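Local coordinates for protein threonine phosphate decarboxylase-like enzyme (Sulfurospirillum multivorans, PDB 6OUX) that uses pyridoxal phosphate to decarboxylate L-serine O-phosphate to ethanolamine O-phosphate, a precursor in norcobamide biosynthesis, at residues T109-I112 / Q113-L116; V175-N178 / P179-N183; K240-S243 / K244-I248. One frame throughout, in Å; residues are numbered along the deposited sequence.

Contact 1: residues T109-I112 / Q113-L116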
loop_
_atom_site.group_PDB
_atom_site.type_symbol
_atom_site.label_atom_id
_atom_site.label_comp_id
_atom_site.label_asym_id
_atom_site.label_seq_id
_atom_site.Cartn_x
_atom_site.Cartn_y
_atom_site.Cartn_z
ATOM N N THR A 109 -6.203 -10.429 -2.274
ATOM C CA THR A 109 -5.102 -11.236 -2.743
ATOM C C THR A 109 -3.767 -10.941 -2.003
ATOM O O THR A 109 -3.088 -11.865 -1.653
ATOM C CB THR A 109 -4.951 -11.103 -4.269
ATOM O OG1 THR A 109 -6.219 -11.408 -4.851
ATOM C CG2 THR A 109 -3.897 -12.113 -4.806
ATOM N N GLU A 110 -3.451 -9.677 -1.728
ATOM C CA GLU A 110 -2.293 -9.321 -0.901
ATOM C C GLU A 110 -2.390 -9.928 0.517
ATOM O O GLU A 110 -1.369 -10.417 1.054
ATOM C CB GLU A 110 -2.045 -7.816 -0.796
ATOM C CG GLU A 110 -1.809 -7.033 -2.104
ATOM C CD GLU A 110 -3.031 -6.933 -3.044
ATOM O OE1 GLU A 110 -4.179 -7.164 -2.652
ATOM O OE2 GLU A 110 -2.857 -6.606 -4.244
ATOM N N ILE A 111 -3.580 -9.892 1.120
ATOM C CA ILE A 111 -3.757 -10.492 2.426
ATOM C C ILE A 111 -3.561 -12.010 2.362
ATOM O O ILE A 111 -2.900 -12.570 3.229
ATOM C CB ILE A 111 -5.081 -10.083 3.062
ATOM C CG1 ILE A 111 -5.012 -8.571 3.395
ATOM C CG2 ILE A 111 -5.351 -10.913 4.329
ATOM C CD1 ILE A 111 -6.435 -8.014 3.702
ATOM N N ILE A 112 -4.100 -12.679 1.333
ATOM C CA ILE A 112 -3.951 -14.129 1.228
ATOM C C ILE A 112 -2.506 -14.549 0.979
ATOM O O ILE A 112 -2.046 -15.533 1.507
ATOM C CB ILE A 112 -4.905 -14.712 0.164
ATOM C CG1 ILE A 112 -6.361 -14.535 0.607
ATOM C CG2 ILE A 112 -4.632 -16.203 -0.082
ATOM C CD1 ILE A 112 -7.381 -14.903 -0.459
ATOM N N GLN A 113 -1.773 -13.752 0.227
ATOM C CA GLN A 113 -0.362 -13.986 0.033
ATOM C C GLN A 113 0.420 -13.877 1.321
ATOM O O GLN A 113 1.296 -14.739 1.530
ATOM C CB GLN A 113 0.176 -13.084 -1.101
ATOM C CG GLN A 113 -0.466 -13.534 -2.424
ATOM C CD GLN A 113 -0.317 -12.610 -3.641
ATOM O OE1 GLN A 113 -0.590 -13.037 -4.791
ATOM N NE2 GLN A 113 0.092 -11.366 -3.415
ATOM N N MET A 114 0.140 -12.877 2.158
ATOM C CA MET A 114 0.701 -12.780 3.553
ATOM C C MET A 114 0.357 -14.000 4.403
ATOM O O MET A 114 1.239 -14.594 5.007
ATOM C CB MET A 114 0.287 -11.476 4.226
ATOM C CG MET A 114 0.572 -11.314 5.743
ATOM S SD MET A 114 -0.298 -9.932 6.556
ATOM C CE MET A 114 -1.851 -10.773 6.881
ATOM N N LEU A 115 -0.908 -14.449 4.370
ATOM C CA LEU A 115 -1.297 -15.661 5.058
ATOM C C LEU A 115 -0.537 -16.917 4.615
ATOM O O LEU A 115 -0.094 -17.717 5.441
ATOM C CB LEU A 115 -2.818 -15.886 4.911
ATOM C CG LEU A 115 -3.706 -14.844 5.610
ATOM C CD1 LEU A 115 -5.167 -15.079 5.258
ATOM C CD2 LEU A 115 -3.494 -14.904 7.114
ATOM N N LEU A 116 -0.392 -17.091 3.314
ATOM C CA LEU A 116 0.183 -18.315 2.798
ATOM C C LEU A 116 1.706 -18.352 2.962
ATOM O O LEU A 116 2.298 -19.446 2.923
ATOM C CB LEU A 116 -0.216 -18.505 1.341
ATOM C CG LEU A 116 -1.690 -18.786 1.034
ATOM C CD1 LEU A 116 -1.847 -19.031 -0.463
ATOM C CD2 LEU A 116 -2.309 -19.959 1.747
#
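Ile112 and Leu116 lie one helical turn apart and run alongside each other, the branch methyl CG2 of Ile112 sitting 4.0 Å from Leu116 CD1. The backbone N of Leu116 donates to the carbonyl O of Ile112 over 2.9 Å, one of four successive i to i+4 bonds that wind residues 109-116 into regular helix. Ile111 CG2 and Leu115 CD1 also touch, more loosely, at 4.3 Å. These four aliphatic residues are buried: Ile112 and Leu115 lean on Ile206 of strand 204-208, Ile111 meets Phe103, and Leu116 reaches Tyr134. Branched hydrocarbon suits these places, which face largely apolar neighbours such as Ile206 and Phe103.

Thr109, Glu110, Gln113 and Met114 are less enclosed, each partly exposed. Gln113 has CG anti to its own carbonyl carbon (chi1 -67°) and is extended beyond it, which carries the amide back along the helix toward Thr109. There its OE1 lies 3.4 Å from the Thr109 methyl CG2, a van der Waals touch made as the two side chains cross obliquely. Glu110 makes no close side-chain contact with 113-116; its OE2 forms a salt bridge with Arg252. Met114 marks the border with the buried part: its unbranched thioether bends at chi3, leaving CE 4.3 Å from Ile111 CG2, and it also touches Phe103 and Leu266.

Helix 108-116 packs against the seven-stranded mixed sheet of the large domain of fold-type I pyridoxal phosphate enzymes, in whose relatives the start of the corresponding helix faces the cofactor phosphate.

Contact 2: residues V175-N178 / P179-N183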
loop_
_atom_site.group_PDB
_atom_site.type_symbol
_atom_site.label_atom_id
_atom_site.label_comp_id
_atom_site.label_asym_id
_atom_site.label_seq_id
_atom_site.Cartn_x
_atom_site.Cartn_y
_atom_site.Cartn_z
ATOM N N VAL A 175 -7.861 -22.623 0.576
ATOM C CA VAL A 175 -8.389 -21.319 0.005
ATOM C C VAL A 175 -9.638 -21.560 -0.848
ATOM O O VAL A 175 -9.592 -22.347 -1.773
ATOM C CB VAL A 175 -7.370 -20.605 -0.842
ATOM C CG1 VAL A 175 -7.893 -19.227 -1.336
ATOM C CG2 VAL A 175 -6.067 -20.439 -0.094
ATOM N N LEU A 176 -10.772 -20.947 -0.457
ATOM C CA LEU A 176 -11.997 -20.988 -1.212
ATOM C C LEU A 176 -12.301 -19.525 -1.631
ATOM O O LEU A 176 -12.084 -18.552 -0.884
ATOM C CB LEU A 176 -13.159 -21.560 -0.412
ATOM C CG LEU A 176 -13.016 -22.990 0.165
ATOM C CD1 LEU A 176 -14.177 -23.397 1.045
ATOM C CD2 LEU A 176 -12.895 -23.994 -0.971
ATOM N N ILE A 177 -12.686 -19.361 -2.869
ATOM C CA ILE A 177 -13.074 -18.065 -3.401
ATOM C C ILE A 177 -14.592 -18.163 -3.672
ATOM O O ILE A 177 -15.001 -18.985 -4.493
ATOM C CB ILE A 177 -12.352 -17.737 -4.670
ATOM C CG1 ILE A 177 -10.852 -18.059 -4.592
ATOM C CG2 ILE A 177 -12.591 -16.253 -5.078
ATOM C CD1 ILE A 177 -10.078 -17.291 -3.571
ATOM N N ASN A 178 -15.419 -17.366 -3.023
ATOM C CA ASN A 178 -16.863 -17.578 -3.111
ATOM C C ASN A 178 -17.579 -16.216 -3.092
ATOM O O ASN A 178 -17.565 -15.541 -2.077
ATOM C CB ASN A 178 -17.350 -18.470 -1.986
ATOM C CG ASN A 178 -18.729 -18.979 -2.225
ATOM O OD1 ASN A 178 -19.055 -19.417 -3.342
ATOM N ND2 ASN A 178 -19.570 -18.889 -1.220
ATOM N N PRO A 179 -18.145 -15.769 -4.228
ATOM C CA PRO A 179 -18.119 -16.401 -5.556
ATOM C C PRO A 179 -16.738 -16.568 -6.157
ATOM O O PRO A 179 -15.859 -15.752 -5.942
ATOM C CB PRO A 179 -18.988 -15.425 -6.447
ATOM C CG PRO A 179 -19.811 -14.605 -5.469
ATOM C CD PRO A 179 -18.876 -14.482 -4.260
ATOM N N ASN A 180 -16.538 -17.588 -6.982
ATOM C CA ASN A 180 -15.204 -17.808 -7.673
ATOM C C ASN A 180 -14.953 -16.793 -8.868
ATOM O O ASN A 180 -15.873 -16.324 -9.459
ATOM C CB ASN A 180 -15.093 -19.246 -8.175
ATOM C CG ASN A 180 -13.651 -19.735 -8.355
ATOM O OD1 ASN A 180 -12.740 -19.323 -7.647
ATOM N ND2 ASN A 180 -13.432 -20.587 -9.384
ATOM N N ASN A 181 -13.697 -16.573 -9.247
ATOM C CA ASN A 181 -13.131 -15.346 -9.911
ATOM C C ASN A 181 -12.658 -15.196 -11.377
ATOM O O ASN A 181 -12.141 -13.958 -11.744
ATOM C CB ASN A 181 -11.879 -15.223 -9.233
ATOM C CG ASN A 181 -11.238 -16.586 -9.213
ATOM O OD1 ASN A 181 -11.426 -17.377 -10.199
ATOM N ND2 ASN A 181 -10.722 -16.974 -8.039
ATOM N N PRO A 182 -12.668 -16.376 -12.172
ATOM C CA PRO A 182 -13.183 -15.913 -13.390
ATOM C C PRO A 182 -14.564 -16.509 -13.777
ATOM O O PRO A 182 -15.220 -15.888 -14.575
ATOM C CB PRO A 182 -12.086 -16.342 -14.397
ATOM C CG PRO A 182 -11.798 -17.763 -13.934
ATOM C CD PRO A 182 -12.003 -17.685 -12.416
ATOM N N ASN A 183 -15.039 -17.625 -13.245
ATOM C CA ASN A 183 -16.364 -18.091 -13.681
ATOM C C ASN A 183 -17.581 -17.504 -12.934
ATOM O O ASN A 183 -18.633 -17.340 -13.507
ATOM C CB ASN A 183 -16.440 -19.583 -13.720
ATOM C CG ASN A 183 -16.207 -20.182 -12.355
ATOM O OD1 ASN A 183 -15.095 -20.072 -11.804
ATOM N ND2 ASN A 183 -17.242 -20.727 -11.785
#
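Asn180 ND2 is gripped by two carbonyl oxygens, OD1 of Asn183 at 3.0 Å and the backbone O of Pro129, while the same side chain lies against Ile177 at the end of strand 173-177. The Asn-Pro-Asn-Asn-Pro-Asn run that follows the strand is the asparagine- and proline-rich loop familiar from class I and II aminotransferases and their relatives. The bond from Asn180 reaches Asn183 OD1 within the carbonyl plane, yet the acceptor stands 33° out of the amide plane of Asn180. A cis peptide joins Asn178 to Pro179, and proline suits the bend because it tolerates that form better than other residues. Asn178, its OD1 bonded to the backbone N of Leu187, ties the near end of the bend to the chain ahead.

With CG anti to the backbone N (chi1 -156°), Asn180 brings OD1 to within 3.4 Å of Ile177 CB, the two side chains crossing at a slant. This oxygen is buried against hydrocarbon with no hydrogen-bond partner in the model, so the residue's grip comes through ND2. An alanine here is likely to leave Asn183 OD1 and Pro129 O without their shared donor and the turn freer to shift. Asn181 probably binds O-phospho-L-serine, and its backbone O accepts from Arg369, another residue assigned to that site. Its side chain crosses Ile177 at about a right angle, ND2 resting 3.6 Å from both CG1 and CG2 of the isoleucine.

Contact 3: residues K240-S243 / K244-I248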
loop_
_atom_site.group_PDB
_atom_site.type_symbol
_atom_site.label_atom_id
_atom_site.label_comp_id
_atom_site.label_asym_id
_atom_site.label_seq_id
_atom_site.Cartn_x
_atom_site.Cartn_y
_atom_site.Cartn_z
ATOM N N LYS A 240 -11.753 -10.082 2.147
ATOM C CA LYS A 240 -12.682 -9.330 1.263
ATOM C C LYS A 240 -12.037 -8.033 0.790
ATOM O O LYS A 240 -11.565 -7.233 1.590
ATOM C CB LYS A 240 -14.022 -9.059 1.971
ATOM C CG LYS A 240 -15.003 -8.320 1.106
ATOM C CD LYS A 240 -16.457 -8.429 1.533
ATOM C CE LYS A 240 -17.338 -7.764 0.501
ATOM N NZ LYS A 240 -16.954 -6.327 0.434
ATOM N N SER A 241 -12.045 -7.844 -0.526
ATOM C CA SER A 241 -11.686 -6.609 -1.131
ATOM C C SER A 241 -12.711 -5.567 -0.737
ATOM O O SER A 241 -13.878 -5.866 -0.557
ATOM C CB SER A 241 -11.581 -6.769 -2.635
ATOM O OG SER A 241 -11.461 -5.488 -3.233
ATOM N N LEU A 242 -12.261 -4.351 -0.527
ATOM C CA LEU A 242 -13.191 -3.203 -0.527
ATOM C C LEU A 242 -13.175 -2.401 -1.832
ATOM O O LEU A 242 -13.987 -1.491 -1.975
ATOM C CB LEU A 242 -12.913 -2.284 0.653
ATOM C CG LEU A 242 -13.138 -2.909 2.023
ATOM C CD1 LEU A 242 -12.548 -1.994 3.095
ATOM C CD2 LEU A 242 -14.631 -3.132 2.264
ATOM N N SER A 243 -12.351 -2.797 -2.798
ATOM C CA SER A 243 -12.163 -2.069 -4.071
ATOM C C SER A 243 -13.035 -2.573 -5.256
ATOM O O SER A 243 -13.510 -1.805 -6.100
ATOM C CB SER A 243 -10.632 -2.025 -4.363
ATOM O OG SER A 243 -9.925 -1.413 -3.207
ATOM N N LYS A 244 -13.345 -3.847 -5.290
ATOM C CA LYS A 244 -14.105 -4.355 -6.420
ATOM C C LYS A 244 -15.631 -4.242 -6.309
ATOM O O LYS A 244 -16.352 -4.588 -7.270
ATOM C CB LYS A 244 -13.685 -5.784 -6.705
ATOM C CG LYS A 244 -12.207 -5.845 -7.065
ATOM C CD LYS A 244 -11.653 -7.246 -6.956
ATOM C CE LYS A 244 -10.140 -7.196 -7.006
ATOM N NZ LYS A 244 -9.625 -8.489 -7.533
ATOM N N ASP A 245 -16.124 -3.782 -5.156
ATOM C CA ASP A 245 -17.566 -3.573 -4.963
ATOM C C ASP A 245 -17.856 -2.105 -4.634
ATOM O O ASP A 245 -18.573 -1.434 -5.384
ATOM C CB ASP A 245 -18.180 -4.601 -3.977
ATOM C CG ASP A 245 -17.504 -4.636 -2.595
ATOM O OD1 ASP A 245 -16.593 -3.844 -2.287
ATOM O OD2 ASP A 245 -17.895 -5.492 -1.792
ATOM N N PHE A 246 -17.285 -1.579 -3.548
ATOM C CA PHE A 246 -17.401 -0.124 -3.265
ATOM C C PHE A 246 -16.644 0.684 -4.335
ATOM O O PHE A 246 -16.748 1.902 -4.354
ATOM C CB PHE A 246 -16.925 0.252 -1.860
ATOM C CG PHE A 246 -17.713 -0.401 -0.742
ATOM C CD1 PHE A 246 -18.927 0.142 -0.305
ATOM C CD2 PHE A 246 -17.243 -1.557 -0.105
ATOM C CE1 PHE A 246 -19.645 -0.458 0.729
ATOM C CE2 PHE A 246 -17.953 -2.145 0.929
ATOM C CZ PHE A 246 -19.156 -1.599 1.347
ATOM N N GLY A 247 -15.879 -0.025 -5.188
ATOM C CA GLY A 247 -15.558 0.407 -6.550
ATOM C C GLY A 247 -14.792 1.681 -6.524
ATOM O O GLY A 247 -15.396 2.734 -6.385
ATOM N N ILE A 248 -13.480 1.599 -6.696
ATOM C CA ILE A 248 -12.588 2.731 -6.441
ATOM C C ILE A 248 -11.189 2.281 -6.790
ATOM O O ILE A 248 -10.412 1.916 -5.915
ATOM C CB ILE A 248 -12.650 3.196 -4.964
ATOM C CG1 ILE A 248 -13.970 3.893 -4.683
ATOM C CG2 ILE A 248 -11.561 4.214 -4.665
ATOM C CD1 ILE A 248 -14.241 4.033 -3.202
HETATM O O HOH W 1 -14.688 -6.118 -3.580
#
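Lys240 and Asp245 make the charged part of this turn, a salt bridge with NZ of Lys240 2.6 Å from OD2 of Asp245. The two side chains cross nearly at right angles, and the ammonium takes the syn lone pair of OD2. A bend at the end of the lysine chain (chi4 -61°) also brings NZ to the backbone O of Ser241, 3.3 Å away and almost along the C=O axis. Opposite charges suit so buried a pair, since each probably offsets the other's cost of leaving water. The other carboxylate oxygen, Asp245 OD1, takes Phe246 N at 2.7 Å on its anti side, 33° out of the carboxylate plane, which helps fix the group's rotation.

Among the backbone N-H bonds to neutral acceptors, Ser241 OG receives two, from Ser243 N at 2.9 Å and Lys244 N at 3.2 Å. The first closes an ST turn, for which a short hydroxyl side chain is apt. Farther on, Ser243 O meets Gly247 CA in a CH-O contact of 3.0 Å and receives a weak bond from Ile248 N; glycine suits the positive phi there.

Apolar contact joins Leu242 to Phe246, which lie side by side with Leu242 CD2 3.7 Å from Phe246 CE2, while Leu242 O sits at the ring edge, in its plane. Leucine and phenylalanine suit surroundings so rich in aromatic and aliphatic groups.

The Ser-Leu-Ser-Lys sequence matches the fold-type I motif whose lysine holds the cofactor, so Lys244 is probably the Schiff-base residue. Around the turn, which leaves strand 236-241, Leu242 leans on Tyr255 of strand 254-257 and on Leu283 of helix 277-286, Phe246 stacks on Phe286 of that helix, and helix 289-314 adds Phe291 and Tyr295.

Contacts 2 and 3 are buried and issue from two strands of the same seven-stranded sheet, 173-177 and 236-241; contact 1 is only partly buried, in a helix packed on that sheet. Contact 1 is held by regular backbone bonds and hydrocarbon, whereas contact 2 relies on asparagine amides around a cis-proline bend and contact 3 on a salt bridge and a serine hydroxyl. Leu116 CD2 touches Val175 CG2 at 4.2 Å, joining contacts 1 and 2. Contact 3 touches neither, its nearest atoms about 7 Å from contact 2 and about 5 Å from contact 1, yet the Lys244 and Asn181 side chains lie only about 7 Å apart.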